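Local coordinates for phenol hydroxylase component phN (Pseudomonas stutzeri, PDB 3U52), which probably serves as the diiron oxygenase subunit of a multicomponent phenol hydroxylase, using dioxygen to hydroxylate phenol and related aromatic compounds, at residues Ser105-Ala110 with Ser177-Ala182; Ile136-His141 with Ser197-Leu202; Tyr340-Ala345 with Thr394-Cys399; Phe348-Pro353 with Gly387-Asn392. All blocks are in the same frame, centred on the assembly; numbering follows the deposited sequence.

Contact 1 (Ser105-Ala110 with Ser177-Ala182). With FE (Fe (III) ion), chain G.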
loop_
_atom_site.group_PDB
_atom_site.type_symbol
_atom_site.label_atom_id
_atom_site.label_comp_id
_atom_site.label_asym_id
_atom_site.label_seq_id
_atom_site.Cartn_x
_atom_site.Cartn_y
_atom_site.Cartn_z
ATOM N N SER A 105 9.507 21.367 4.184
ATOM C CA SER A 105 9.938 20.202 4.992
ATOM C C SER A 105 10.826 20.528 6.203
ATOM O O SER A 105 10.668 19.913 7.274
ATOM C CB SER A 105 10.666 19.146 4.174
ATOM O OG SER A 105 9.770 18.464 3.333
ATOM N N PRO A 106 11.820 21.428 6.025
ATOM C CA PRO A 106 12.647 21.720 7.170
ATOM C C PRO A 106 11.842 22.350 8.310
ATOM O O PRO A 106 12.170 22.131 9.477
ATOM C CB PRO A 106 13.708 22.681 6.611
ATOM C CG PRO A 106 13.777 22.318 5.061
ATOM C CD PRO A 106 12.265 22.137 4.804
ATOM N N LEU A 107 10.760 23.037 7.991
ATOM C CA LEU A 107 9.867 23.555 9.014
ATOM C C LEU A 107 9.178 22.437 9.790
ATOM O O LEU A 107 8.929 22.592 11.000
ATOM C CB LEU A 107 8.846 24.514 8.400
ATOM C CG LEU A 107 9.223 26.011 8.423
ATOM C CD1 LEU A 107 10.688 26.297 8.546
ATOM C CD2 LEU A 107 8.517 26.826 7.318
ATOM N N GLU A 108 8.899 21.301 9.117
ATOM C CA GLU A 108 8.172 20.204 9.773
ATOM C C GLU A 108 9.142 19.762 10.879
ATOM O O GLU A 108 8.749 19.503 12.013
ATOM C CB GLU A 108 7.940 19.019 8.821
ATOM C CG GLU A 108 7.038 19.282 7.573
ATOM C CD GLU A 108 5.576 19.305 7.926
ATOM O OE1 GLU A 108 4.723 19.239 7.025
ATOM O OE2 GLU A 108 5.276 19.395 9.117
ATOM N N HIS A 109 10.411 19.642 10.513
ATOM C CA HIS A 109 11.437 19.145 11.427
ATOM C C HIS A 109 11.706 20.123 12.588
ATOM O O HIS A 109 11.794 19.698 13.738
ATOM C CB HIS A 109 12.727 18.867 10.704
ATOM C CG HIS A 109 13.589 17.896 11.431
ATOM N ND1 HIS A 109 13.456 16.536 11.274
ATOM C CD2 HIS A 109 14.524 18.074 12.383
ATOM C CE1 HIS A 109 14.312 15.914 12.063
ATOM N NE2 HIS A 109 14.964 16.827 12.756
ATOM N N ALA A 110 11.845 21.418 12.284
ATOM C CA ALA A 110 11.802 22.466 13.319
ATOM C C ALA A 110 10.584 22.368 14.252
ATOM O O ALA A 110 10.718 22.584 15.456
ATOM C CB ALA A 110 11.832 23.813 12.685
ATOM N N SER A 177 13.746 32.163 9.284
ATOM C CA SER A 177 13.611 33.166 10.328
ATOM C C SER A 177 12.200 33.201 10.949
ATOM O O SER A 177 12.051 33.542 12.127
ATOM C CB SER A 177 14.040 34.568 9.832
ATOM O OG SER A 177 13.094 35.076 8.912
ATOM N N PHE A 178 11.163 32.846 10.181
ATOM C CA PHE A 178 9.782 32.685 10.735
ATOM C C PHE A 178 9.798 31.679 11.875
ATOM O O PHE A 178 9.306 31.943 12.999
ATOM C CB PHE A 178 8.791 32.180 9.628
ATOM C CG PHE A 178 7.404 31.916 10.141
ATOM C CD1 PHE A 178 7.067 30.679 10.660
ATOM C CD2 PHE A 178 6.418 32.905 10.060
ATOM C CE1 PHE A 178 5.763 30.441 11.161
ATOM C CE2 PHE A 178 5.081 32.686 10.529
ATOM C CZ PHE A 178 4.773 31.490 11.108
ATOM N N PHE A 179 10.370 30.503 11.601
ATOM C CA PHE A 179 10.393 29.499 12.652
ATOM C C PHE A 179 11.440 29.728 13.772
ATOM O O PHE A 179 11.218 29.286 14.899
ATOM C CB PHE A 179 10.532 28.063 12.055
ATOM C CG PHE A 179 9.509 27.118 12.618
ATOM C CD1 PHE A 179 8.264 27.019 12.056
ATOM C CD2 PHE A 179 9.801 26.373 13.756
ATOM C CE1 PHE A 179 7.261 26.172 12.621
ATOM C CE2 PHE A 179 8.846 25.512 14.324
ATOM C CZ PHE A 179 7.575 25.414 13.759
ATOM N N ASP A 180 12.580 30.353 13.451
ATOM C CA ASP A 180 13.582 30.745 14.482
ATOM C C ASP A 180 12.938 31.731 15.437
ATOM O O ASP A 180 13.150 31.633 16.604
ATOM C CB ASP A 180 14.822 31.368 13.867
ATOM C CG ASP A 180 15.791 30.344 13.303
ATOM O OD1 ASP A 180 15.505 29.102 13.368
ATOM O OD2 ASP A 180 16.880 30.763 12.784
ATOM N N ASP A 181 12.134 32.665 14.929
ATOM C CA ASP A 181 11.413 33.655 15.741
ATOM C C ASP A 181 10.513 32.930 16.732
ATOM O O ASP A 181 10.609 33.164 17.943
ATOM C CB ASP A 181 10.671 34.600 14.772
ATOM C CG ASP A 181 10.029 35.832 15.440
ATOM O OD1 ASP A 181 9.758 35.837 16.643
ATOM O OD2 ASP A 181 9.738 36.795 14.695
ATOM N N ALA A 182 9.698 31.968 16.246
ATOM C CA ALA A 182 8.809 31.198 17.140
ATOM C C ALA A 182 9.561 30.363 18.185
ATOM O O ALA A 182 9.173 30.350 19.342
ATOM C CB ALA A 182 7.846 30.272 16.304
HETATM FE FE FE G . 3.192 18.977 9.957
#
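Phe179 packs its ring against Leu107 and Ala110, joining helix 173-184 to helix 105-121, one of the iron-bearing helices of the diiron bundle. The case illustrates how a metal-binding helix can face two ways. The side chains that meet here are apolar: CG of Leu107 stands 3.9 Å from CD1 of Phe179, and Leu107 CD1 lies 3.9 Å from Phe179 CB. Ala110, directed at helix 173-184, brings CB to 3.4 Å from Phe179 CD2, a close fit at that corner of the ring. Ile194 and Phe198 of helix 187-216 also touch Phe179, making it a wedge between helices. Glu108, on the same helix as Leu107, points away from this packing. Its CG lies beside the backbone N, and the bend at CB-CG (chi2 -77°) swings the carboxylate toward the iron, which OE2 binds at 2.3 Å; OE1 is held by Gln145 NE2, a second-shell bond that restrains rotation of the carboxylate. Back at the phenylalanine, one ring face looks onto the helix backbone itself, with the carbonyl O of Leu107 4.1 Å above the plane and displaced toward the rim.

Contact 2 (Ile136-His141 with Ser197-Leu202). With FE (Fe (III) ion), chain G; FE (Fe (III) ion), chain H.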
loop_
_atom_site.group_PDB
_atom_site.type_symbol
_atom_site.label_atom_id
_atom_site.label_comp_id
_atom_site.label_asym_id
_atom_site.label_seq_id
_atom_site.Cartn_x
_atom_site.Cartn_y
_atom_site.Cartn_z
ATOM N N ILE A 136 5.606 14.258 17.732
ATOM C CA ILE A 136 5.961 13.029 17.006
ATOM C C ILE A 136 5.211 12.974 15.633
ATOM O O ILE A 136 5.721 12.407 14.674
ATOM C CB ILE A 136 5.791 11.768 17.883
ATOM C CG1 ILE A 136 6.484 10.565 17.238
ATOM C CG2 ILE A 136 4.313 11.527 18.081
ATOM C CD1 ILE A 136 6.466 9.270 18.118
ATOM N N ASP A 137 4.024 13.578 15.513
ATOM C CA ASP A 137 3.422 13.754 14.168
ATOM C C ASP A 137 4.273 14.604 13.229
ATOM O O ASP A 137 4.340 14.337 12.017
ATOM C CB ASP A 137 2.023 14.406 14.240
ATOM C CG ASP A 137 0.988 13.591 14.982
ATOM O OD1 ASP A 137 1.085 12.350 15.200
ATOM O OD2 ASP A 137 0.008 14.253 15.404
ATOM N N GLU A 138 4.878 15.687 13.730
ATOM C CA GLU A 138 5.739 16.531 12.872
ATOM C C GLU A 138 7.005 15.783 12.456
ATOM O O GLU A 138 7.484 15.964 11.336
ATOM C CB GLU A 138 6.132 17.827 13.567
ATOM C CG GLU A 138 4.911 18.559 14.103
ATOM C CD GLU A 138 4.047 19.142 12.971
ATOM O OE1 GLU A 138 3.037 19.779 13.275
ATOM O OE2 GLU A 138 4.378 18.959 11.770
ATOM N N LEU A 139 7.558 14.975 13.354
ATOM C CA LEU A 139 8.631 14.089 12.976
ATOM C C LEU A 139 8.173 13.189 11.817
ATOM O O LEU A 139 8.885 12.951 10.846
ATOM C CB LEU A 139 9.000 13.190 14.163
ATOM C CG LEU A 139 10.229 12.300 13.855
ATOM C CD1 LEU A 139 11.490 13.112 13.330
ATOM C CD2 LEU A 139 10.592 11.399 15.094
ATOM N N ARG A 140 6.994 12.633 11.950
ATOM C CA ARG A 140 6.480 11.798 10.879
ATOM C C ARG A 140 6.418 12.575 9.584
ATOM O O ARG A 140 6.802 12.070 8.543
ATOM C CB ARG A 140 5.083 11.316 11.217
ATOM C CG ARG A 140 4.498 10.496 10.048
ATOM C CD ARG A 140 3.226 9.879 10.397
ATOM N NE ARG A 140 2.188 10.581 9.751
ATOM C CZ ARG A 140 1.448 10.073 8.785
ATOM N NH1 ARG A 140 1.634 8.824 8.365
ATOM N NH2 ARG A 140 0.518 10.827 8.244
ATOM N N HIS A 141 5.927 13.809 9.650
ATOM C CA HIS A 141 5.698 14.628 8.454
ATOM C C HIS A 141 7.009 14.928 7.781
ATOM O O HIS A 141 7.143 14.811 6.569
ATOM C CB HIS A 141 4.936 15.926 8.821
ATOM C CG HIS A 141 3.504 15.681 9.191
ATOM N ND1 HIS A 141 2.679 16.671 9.673
ATOM C CD2 HIS A 141 2.750 14.549 9.159
ATOM C CE1 HIS A 141 1.483 16.166 9.919
ATOM N NE2 HIS A 141 1.494 14.890 9.596
ATOM N N SER A 197 -2.031 30.275 15.040
ATOM C CA SER A 197 -1.915 31.080 13.814
ATOM C C SER A 197 -1.596 30.244 12.558
ATOM O O SER A 197 -2.246 30.396 11.516
ATOM C CB SER A 197 -0.886 32.230 14.025
ATOM O OG SER A 197 -1.280 33.055 15.130
ATOM N N PHE A 198 -0.631 29.345 12.662
ATOM C CA PHE A 198 -0.148 28.525 11.554
ATOM C C PHE A 198 -1.150 27.372 11.378
ATOM O O PHE A 198 -1.816 27.264 10.333
ATOM C CB PHE A 198 1.227 27.979 11.976
ATOM C CG PHE A 198 2.230 27.712 10.863
ATOM C CD1 PHE A 198 2.197 28.349 9.646
ATOM C CD2 PHE A 198 3.309 26.854 11.113
ATOM C CE1 PHE A 198 3.204 28.046 8.668
ATOM C CE2 PHE A 198 4.319 26.598 10.143
ATOM C CZ PHE A 198 4.254 27.173 8.944
ATOM N N GLU A 199 -1.289 26.541 12.420
ATOM C CA GLU A 199 -2.020 25.253 12.318
ATOM C C GLU A 199 -3.507 25.349 12.330
ATOM O O GLU A 199 -4.158 24.371 12.025
ATOM C CB GLU A 199 -1.664 24.291 13.448
ATOM C CG GLU A 199 -0.233 23.827 13.429
ATOM C CD GLU A 199 -0.015 22.736 12.395
ATOM O OE1 GLU A 199 0.349 21.612 12.765
ATOM O OE2 GLU A 199 -0.228 23.009 11.198
ATOM N N TYR A 200 -4.062 26.470 12.756
ATOM C CA TYR A 200 -5.483 26.603 12.767
ATOM C C TYR A 200 -5.954 27.663 11.775
ATOM O O TYR A 200 -6.722 27.360 10.861
ATOM C CB TYR A 200 -6.022 26.861 14.183
ATOM C CG TYR A 200 -7.517 26.865 14.197
ATOM C CD1 TYR A 200 -8.227 28.043 14.233
ATOM C CD2 TYR A 200 -8.225 25.670 14.117
ATOM C CE1 TYR A 200 -9.644 28.035 14.192
ATOM C CE2 TYR A 200 -9.588 25.646 14.076
ATOM C CZ TYR A 200 -10.308 26.829 14.120
ATOM O OH TYR A 200 -11.707 26.779 14.105
ATOM N N VAL A 201 -5.523 28.894 11.950
ATOM C CA VAL A 201 -5.970 29.964 11.099
ATOM C C VAL A 201 -5.501 29.870 9.615
ATOM O O VAL A 201 -6.322 30.035 8.702
ATOM C CB VAL A 201 -5.636 31.336 11.687
ATOM C CG1 VAL A 201 -6.146 32.463 10.739
ATOM C CG2 VAL A 201 -6.312 31.469 13.046
ATOM N N LEU A 202 -4.207 29.609 9.389
ATOM C CA LEU A 202 -3.594 29.770 8.061
ATOM C C LEU A 202 -3.265 28.441 7.392
ATOM O O LEU A 202 -2.818 28.411 6.244
ATOM C CB LEU A 202 -2.342 30.660 8.171
ATOM C CG LEU A 202 -2.655 32.115 8.605
ATOM C CD1 LEU A 202 -1.373 32.933 8.867
ATOM C CD2 LEU A 202 -3.550 32.851 7.566
HETATM FE FE FE G . 3.192 18.977 9.957
HETATM FE FE FE H . 0.239 19.888 11.491
#
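Glu138 and Glu199 approach from opposite directions and meet at the diiron centre, their carboxylate planes turned 42° apart. Both chains are folded about CB-CG (chi2 -70° in Glu138, -79° in Glu199), which turns the carboxylates to the irons, the one tightly packed region. Glu138 OE2 binds one iron at 2.2 Å, joined there by His141 ND1 at 2.4 Å, and Glu199 OE1 binds the other at 2.1 Å. OE1 of Glu138 and OE1 of Glu199 come within 3.3 Å, yet both are acceptors; the nearby iron charges probably offset their repulsion. Gln134 NE2 donates to Glu138 OE1, also bonded by a glycerol, probably from the crystallisation liquor. Asp232 accepts from His141 NE2, steadying the imidazole. Away from the metals the contact is loose: 11.7 Å separates the CA atoms of Glu138 and Glu199, and helix 187-216 widens into a pi-type turn at 197-202. Helices 125-155 and 187-216 face each other across the irons; helix 105-121 adds Glu108 and helix 220-250 adds Glu233 and His236 as further protein ligands.

Contact 3 (Tyr340-Ala345 with Thr394-Cys399). With ZN (zinc ion), chain I; XE (xenon), chain R.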
loop_
_atom_site.group_PDB
_atom_site.type_symbol
_atom_site.label_atom_id
_atom_site.label_comp_id
_atom_site.label_asym_id
_atom_site.label_seq_id
_atom_site.Cartn_x
_atom_site.Cartn_y
_atom_site.Cartn_z
ATOM N N TYR A 340 11.875 35.350 -10.947
ATOM C CA TYR A 340 12.334 35.302 -12.362
ATOM C C TYR A 340 13.731 35.982 -12.547
ATOM O O TYR A 340 14.645 35.394 -13.130
ATOM C CB TYR A 340 11.266 35.961 -13.270
ATOM C CG TYR A 340 11.564 35.939 -14.732
ATOM C CD1 TYR A 340 12.349 36.937 -15.316
ATOM C CD2 TYR A 340 11.093 34.924 -15.526
ATOM C CE1 TYR A 340 12.654 36.922 -16.681
ATOM C CE2 TYR A 340 11.366 34.915 -16.914
ATOM C CZ TYR A 340 12.161 35.901 -17.463
ATOM O OH TYR A 340 12.418 35.848 -18.802
ATOM N N GLN A 341 13.893 37.214 -12.044
ATOM C CA GLN A 341 15.135 37.985 -12.266
ATOM C C GLN A 341 16.275 37.549 -11.384
ATOM O O GLN A 341 17.437 37.849 -11.657
ATOM C CB GLN A 341 14.860 39.481 -12.086
ATOM C CG GLN A 341 14.606 39.909 -10.638
ATOM C CD GLN A 341 13.997 41.279 -10.566
ATOM O OE1 GLN A 341 12.817 41.469 -10.874
ATOM N NE2 GLN A 341 14.799 42.256 -10.212
ATOM N N TYR A 342 15.973 36.835 -10.323
ATOM C CA TYR A 342 16.991 36.368 -9.401
ATOM C C TYR A 342 17.216 34.835 -9.438
ATOM O O TYR A 342 17.981 34.277 -8.621
ATOM C CB TYR A 342 16.630 36.839 -8.004
ATOM C CG TYR A 342 16.918 38.321 -7.736
ATOM C CD1 TYR A 342 16.018 39.082 -7.011
ATOM C CD2 TYR A 342 18.122 38.909 -8.134
ATOM C CE1 TYR A 342 16.257 40.406 -6.719
ATOM C CE2 TYR A 342 18.386 40.285 -7.857
ATOM C CZ TYR A 342 17.452 40.996 -7.130
ATOM O OH TYR A 342 17.648 42.284 -6.754
ATOM N N CYS A 343 16.605 34.133 -10.396
ATOM C CA CYS A 343 16.767 32.658 -10.385
ATOM C C CYS A 343 18.107 32.122 -10.838
ATOM O O CYS A 343 18.292 30.902 -10.841
ATOM C CB CYS A 343 15.647 31.879 -11.114
ATOM S SG CYS A 343 15.708 32.038 -12.875
ATOM N N GLN A 344 19.042 32.987 -11.200
ATOM C CA GLN A 344 20.459 32.566 -11.311
ATOM C C GLN A 344 20.985 32.125 -9.916
ATOM O O GLN A 344 22.026 31.455 -9.798
ATOM C CB GLN A 344 21.366 33.649 -11.978
ATOM C CG GLN A 344 21.838 34.837 -11.096
ATOM C CD GLN A 344 20.837 35.973 -11.083
ATOM O OE1 GLN A 344 21.199 37.146 -10.974
ATOM N NE2 GLN A 344 19.593 35.643 -11.237
ATOM N N ALA A 345 20.257 32.512 -8.869
ATOM C CA ALA A 345 20.698 32.277 -7.505
ATOM C C ALA A 345 19.693 31.508 -6.654
ATOM O O ALA A 345 19.678 31.673 -5.440
ATOM C CB ALA A 345 21.013 33.583 -6.830
ATOM N N THR A 394 22.274 42.696 -9.444
ATOM C CA THR A 394 22.505 43.485 -8.242
ATOM C C THR A 394 21.640 42.974 -7.111
ATOM O O THR A 394 20.458 42.750 -7.301
ATOM C CB THR A 394 22.190 45.024 -8.449
ATOM O OG1 THR A 394 22.858 45.530 -9.625
ATOM C CG2 THR A 394 22.605 45.811 -7.214
ATOM N N LEU A 395 22.236 42.817 -5.927
ATOM C CA LEU A 395 21.532 42.323 -4.749
ATOM C C LEU A 395 20.433 43.322 -4.258
ATOM O O LEU A 395 20.620 44.553 -4.312
ATOM C CB LEU A 395 22.525 42.040 -3.601
ATOM C CG LEU A 395 23.544 40.897 -3.761
ATOM C CD1 LEU A 395 24.519 40.886 -2.593
ATOM C CD2 LEU A 395 22.837 39.582 -3.815
ATOM N N PRO A 396 19.303 42.791 -3.764
ATOM C CA PRO A 396 18.205 43.650 -3.267
ATOM C C PRO A 396 18.245 43.995 -1.779
ATOM O O PRO A 396 18.869 43.299 -0.981
ATOM C CB PRO A 396 16.993 42.790 -3.544
ATOM C CG PRO A 396 17.468 41.414 -3.234
ATOM C CD PRO A 396 18.900 41.367 -3.750
ATOM N N GLN A 397 17.554 45.069 -1.416
ATOM C CA GLN A 397 17.232 45.364 -0.031
ATOM C C GLN A 397 16.274 44.287 0.490
ATOM O O GLN A 397 15.324 43.907 -0.213
ATOM C CB GLN A 397 16.533 46.724 0.026
ATOM C CG GLN A 397 16.215 47.206 1.459
ATOM C CD GLN A 397 15.513 48.543 1.416
ATOM O OE1 GLN A 397 14.340 48.631 1.068
ATOM N NE2 GLN A 397 16.232 49.585 1.751
ATOM N N LEU A 398 16.534 43.790 1.702
ATOM C CA LEU A 398 15.692 42.828 2.382
ATOM C C LEU A 398 15.017 43.508 3.572
ATOM O O LEU A 398 15.620 44.418 4.196
ATOM C CB LEU A 398 16.558 41.658 2.909
ATOM C CG LEU A 398 17.325 40.810 1.884
ATOM C CD1 LEU A 398 17.943 39.613 2.619
ATOM C CD2 LEU A 398 16.385 40.352 0.768
ATOM N N CYS A 399 13.792 43.066 3.909
ATOM C CA CYS A 399 13.123 43.533 5.122
ATOM C C CYS A 399 13.842 43.014 6.362
ATOM O O CYS A 399 14.133 41.833 6.449
ATOM C CB CYS A 399 11.686 43.013 5.168
ATOM S SG CYS A 399 10.685 43.560 6.568
HETATM ZN ZN ZN I . 8.692 42.397 5.997
HETATM XE XE XE R . 19.235 37.570 -4.708
#
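Tyr342 reaches from helix 331-342 to the loop that runs into a Cys4 zinc site, and three kinds of interaction meet on its side chain. The polar one is a single hydrogen bond: the phenolic OH of Tyr342 donates to the carbonyl O of Thr394 at 2.9 Å, nearly in line with the C=O bond (160° at the oxygen), and this acceptor lies at the ring edge, in its plane. The apolar one comes from Pro396, which approaches obliquely and from the opposite direction; its CD is 3.7 Å from Tyr342 CZ, and its CB presses to 3.3 Å from the hydroxyl oxygen. The third is with a noble gas. Xenon sits over one ring face, offset toward the rim and 3.8 Å from Tyr342 CD2, in a pocket that Pro396 and Trp170 complete, while Gln341 CG lies over the rim of the opposite face. Within 340-345, Gln344 NE2 bonds to Gln341 O at 3.1 Å and 171°, tying the Gln344 side chain back to the backbone. Segment 394-399 ends at the metal, shared with Cys402, Cys432 and Cys436: with its sulfur anti to the backbone N (chi1 -177°), Cys399 binds zinc through SG at 2.4 Å.

Contact 4 (Phe348-Pro353 with Gly387-Asn392)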
loop_
_atom_site.group_PDB
_atom_site.type_symbol
_atom_site.label_atom_id
_atom_site.label_comp_id
_atom_site.label_asym_id
_atom_site.label_seq_id
_atom_site.Cartn_x
_atom_site.Cartn_y
_atom_site.Cartn_z
ATOM N N PHE A 348 15.620 26.409 -8.019
ATOM C CA PHE A 348 14.516 26.097 -8.914
ATOM C C PHE A 348 14.494 27.038 -10.121
ATOM O O PHE A 348 15.076 28.127 -10.098
ATOM C CB PHE A 348 13.132 26.009 -8.215
ATOM C CG PHE A 348 12.652 27.313 -7.595
ATOM C CD1 PHE A 348 12.007 28.271 -8.367
ATOM C CD2 PHE A 348 12.905 27.590 -6.268
ATOM C CE1 PHE A 348 11.556 29.500 -7.776
ATOM C CE2 PHE A 348 12.487 28.787 -5.662
ATOM C CZ PHE A 348 11.810 29.750 -6.405
ATOM N N HIS A 349 13.821 26.592 -11.167
ATOM C CA HIS A 349 13.658 27.376 -12.406
ATOM C C HIS A 349 12.430 28.281 -12.427
ATOM O O HIS A 349 11.461 28.048 -11.697
ATOM C CB HIS A 349 13.519 26.415 -13.606
ATOM C CG HIS A 349 14.606 25.383 -13.672
ATOM N ND1 HIS A 349 15.932 25.708 -13.731
ATOM C CD2 HIS A 349 14.552 24.028 -13.682
ATOM C CE1 HIS A 349 16.660 24.607 -13.795
ATOM N NE2 HIS A 349 15.845 23.568 -13.755
ATOM N N THR A 350 12.460 29.318 -13.268
ATOM C CA THR A 350 11.280 30.134 -13.523
ATOM C C THR A 350 11.200 30.282 -15.043
ATOM O O THR A 350 12.068 29.804 -15.745
ATOM C CB THR A 350 11.383 31.557 -12.892
ATOM O OG1 THR A 350 12.442 32.240 -13.540
ATOM C CG2 THR A 350 11.671 31.531 -11.309
ATOM N N TRP A 351 10.178 30.952 -15.556
ATOM C CA TRP A 351 9.964 30.949 -17.006
ATOM C C TRP A 351 8.868 31.954 -17.205
ATOM O O TRP A 351 8.261 32.409 -16.230
ATOM C CB TRP A 351 9.473 29.563 -17.508
ATOM C CG TRP A 351 8.242 29.052 -16.737
ATOM C CD1 TRP A 351 6.927 29.349 -17.019
ATOM C CD2 TRP A 351 8.210 28.224 -15.552
ATOM N NE1 TRP A 351 6.083 28.773 -16.083
ATOM C CE2 TRP A 351 6.833 28.064 -15.180
ATOM C CE3 TRP A 351 9.183 27.585 -14.782
ATOM C CZ2 TRP A 351 6.438 27.283 -14.075
ATOM C CZ3 TRP A 351 8.779 26.817 -13.653
ATOM C CH2 TRP A 351 7.432 26.683 -13.312
ATOM N N ILE A 352 8.602 32.302 -18.454
ATOM C CA ILE A 352 7.441 33.131 -18.740
ATOM C C ILE A 352 6.198 32.223 -18.919
ATOM O O ILE A 352 6.268 31.259 -19.635
ATOM C CB ILE A 352 7.736 34.029 -19.980
ATOM C CG1 ILE A 352 8.889 34.982 -19.626
ATOM C CG2 ILE A 352 6.497 34.806 -20.427
ATOM C CD1 ILE A 352 9.505 35.635 -20.829
ATOM N N PRO A 353 5.071 32.532 -18.250
ATOM C CA PRO A 353 3.847 31.747 -18.378
ATOM C C PRO A 353 3.365 31.615 -19.851
ATOM O O PRO A 353 3.556 32.551 -20.649
ATOM C CB PRO A 353 2.826 32.548 -17.529
ATOM C CG PRO A 353 3.478 33.996 -17.398
ATOM C CD PRO A 353 4.921 33.664 -17.301
ATOM N N GLY A 387 17.788 37.053 -27.203
ATOM C CA GLY A 387 18.990 36.547 -26.553
ATOM C C GLY A 387 19.456 37.383 -25.369
ATOM O O GLY A 387 20.642 37.331 -25.002
ATOM N N ARG A 388 18.546 38.169 -24.786
ATOM C CA ARG A 388 18.824 39.024 -23.621
ATOM C C ARG A 388 17.891 38.695 -22.440
ATOM O O ARG A 388 17.308 39.604 -21.817
ATOM C CB ARG A 388 18.658 40.507 -24.002
ATOM C CG ARG A 388 19.675 41.061 -25.058
ATOM C CD ARG A 388 19.627 42.595 -25.139
ATOM N NE ARG A 388 18.308 43.007 -25.614
ATOM C CZ ARG A 388 17.973 43.085 -26.899
ATOM N NH1 ARG A 388 16.740 43.446 -27.240
ATOM N NH2 ARG A 388 18.873 42.801 -27.842
ATOM N N ARG A 389 17.756 37.397 -22.134
ATOM C CA ARG A 389 16.863 36.919 -21.048
ATOM C C ARG A 389 17.318 37.649 -19.776
ATOM O O ARG A 389 18.483 37.538 -19.362
ATOM C CB ARG A 389 16.964 35.386 -20.886
ATOM C CG ARG A 389 15.800 34.691 -20.102
ATOM C CD ARG A 389 15.879 35.004 -18.626
ATOM N NE ARG A 389 15.147 34.046 -17.784
ATOM C CZ ARG A 389 14.958 34.186 -16.470
ATOM N NH1 ARG A 389 14.315 33.244 -15.788
ATOM N NH2 ARG A 389 15.381 35.282 -15.852
ATOM N N PHE A 390 16.420 38.445 -19.203
ATOM C CA PHE A 390 16.767 39.322 -18.076
ATOM C C PHE A 390 17.111 38.546 -16.779
ATOM O O PHE A 390 16.282 37.767 -16.275
ATOM C CB PHE A 390 15.609 40.333 -17.826
ATOM C CG PHE A 390 15.800 41.223 -16.584
ATOM C CD1 PHE A 390 16.877 42.111 -16.484
ATOM C CD2 PHE A 390 14.849 41.215 -15.547
ATOM C CE1 PHE A 390 17.030 42.897 -15.345
ATOM C CE2 PHE A 390 14.992 42.058 -14.413
ATOM C CZ PHE A 390 16.082 42.868 -14.318
ATOM N N TYR A 391 18.337 38.755 -16.285
ATOM C CA TYR A 391 18.720 38.457 -14.916
ATOM C C TYR A 391 19.240 39.701 -14.222
ATOM O O TYR A 391 19.988 40.499 -14.817
ATOM C CB TYR A 391 19.796 37.395 -14.834
ATOM C CG TYR A 391 19.379 36.042 -15.366
ATOM C CD1 TYR A 391 19.609 35.713 -16.704
ATOM C CD2 TYR A 391 18.769 35.082 -14.533
ATOM C CE1 TYR A 391 19.267 34.454 -17.222
ATOM C CE2 TYR A 391 18.410 33.828 -15.049
ATOM C CZ TYR A 391 18.678 33.526 -16.373
ATOM O OH TYR A 391 18.310 32.316 -16.899
ATOM N N ASN A 392 18.801 39.900 -12.983
ATOM C CA ASN A 392 19.220 41.079 -12.227
ATOM C C ASN A 392 20.443 40.721 -11.391
ATOM O O ASN A 392 20.348 39.955 -10.442
ATOM C CB ASN A 392 18.066 41.589 -11.357
ATOM C CG ASN A 392 18.403 42.858 -10.598
ATOM O OD1 ASN A 392 19.566 43.294 -10.574
ATOM N ND2 ASN A 392 17.413 43.419 -9.910
#
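Thr350 and Arg389 lie on two extended loop segments whose backbones keep well apart, the nearest CA atoms, of Thr350 and Tyr391, being 11.3 Å from each other. Segment 387-392 leaves helix 369-385 through a Schellman motif, with Gly387 at positive phi as its C-prime residue. Arg389 spans the gap between the two segments, its CG trans to the main-chain nitrogen (chi1 -162°) and its chain bent at the next bond. It meets Thr350 at about a right angle. Arg389 NH1 gives Thr350 OG1 a weak hydrogen bond of 3.1 Å, bent to 125°, with the hydroxyl near the guanidinium plane at its edge. The firmer grip lies in the rest of the group: Arg389 NH2 donates to the neighbouring Phe390 O at 2.7 Å (141°), also close to the plane, and to Tyr340 O, while NE forms a salt bridge with Asp485. Bonds at NE and NH2, with the weak one at NH1, should restrict the rotation of the guanidinium. Aromatic rings add to this: Tyr340 makes a cation-pi interaction with Arg389, and Tyr391 CE2 lies 3.4 Å above one face of the Arg389 guanidinium, displaced toward the rim.

Overall arrangement
Two pairs of contacts illustrate how a largely helical chain, probably an oxygenase subunit, keeps its diiron site apart from its zinc-bearing loops. Contacts 1 and 2, with centres about 11 Å apart, share one iron; their segments alternate along the chain, so that consecutive helices 105-121 and 125-155, then 173-184 and 187-216, are interlocked round the site. Contacts 3 and 4 come later, contact 4 lying wholly within the span that contact 3 encloses, with centres about 13 Å apart. The pairs do not touch, the closest approach being about 7 Å between nearest atoms of contacts 1 and 3. Contacts 3 and 4 thus join helix 331-342 and the loop after it to the loop that carries Cys399.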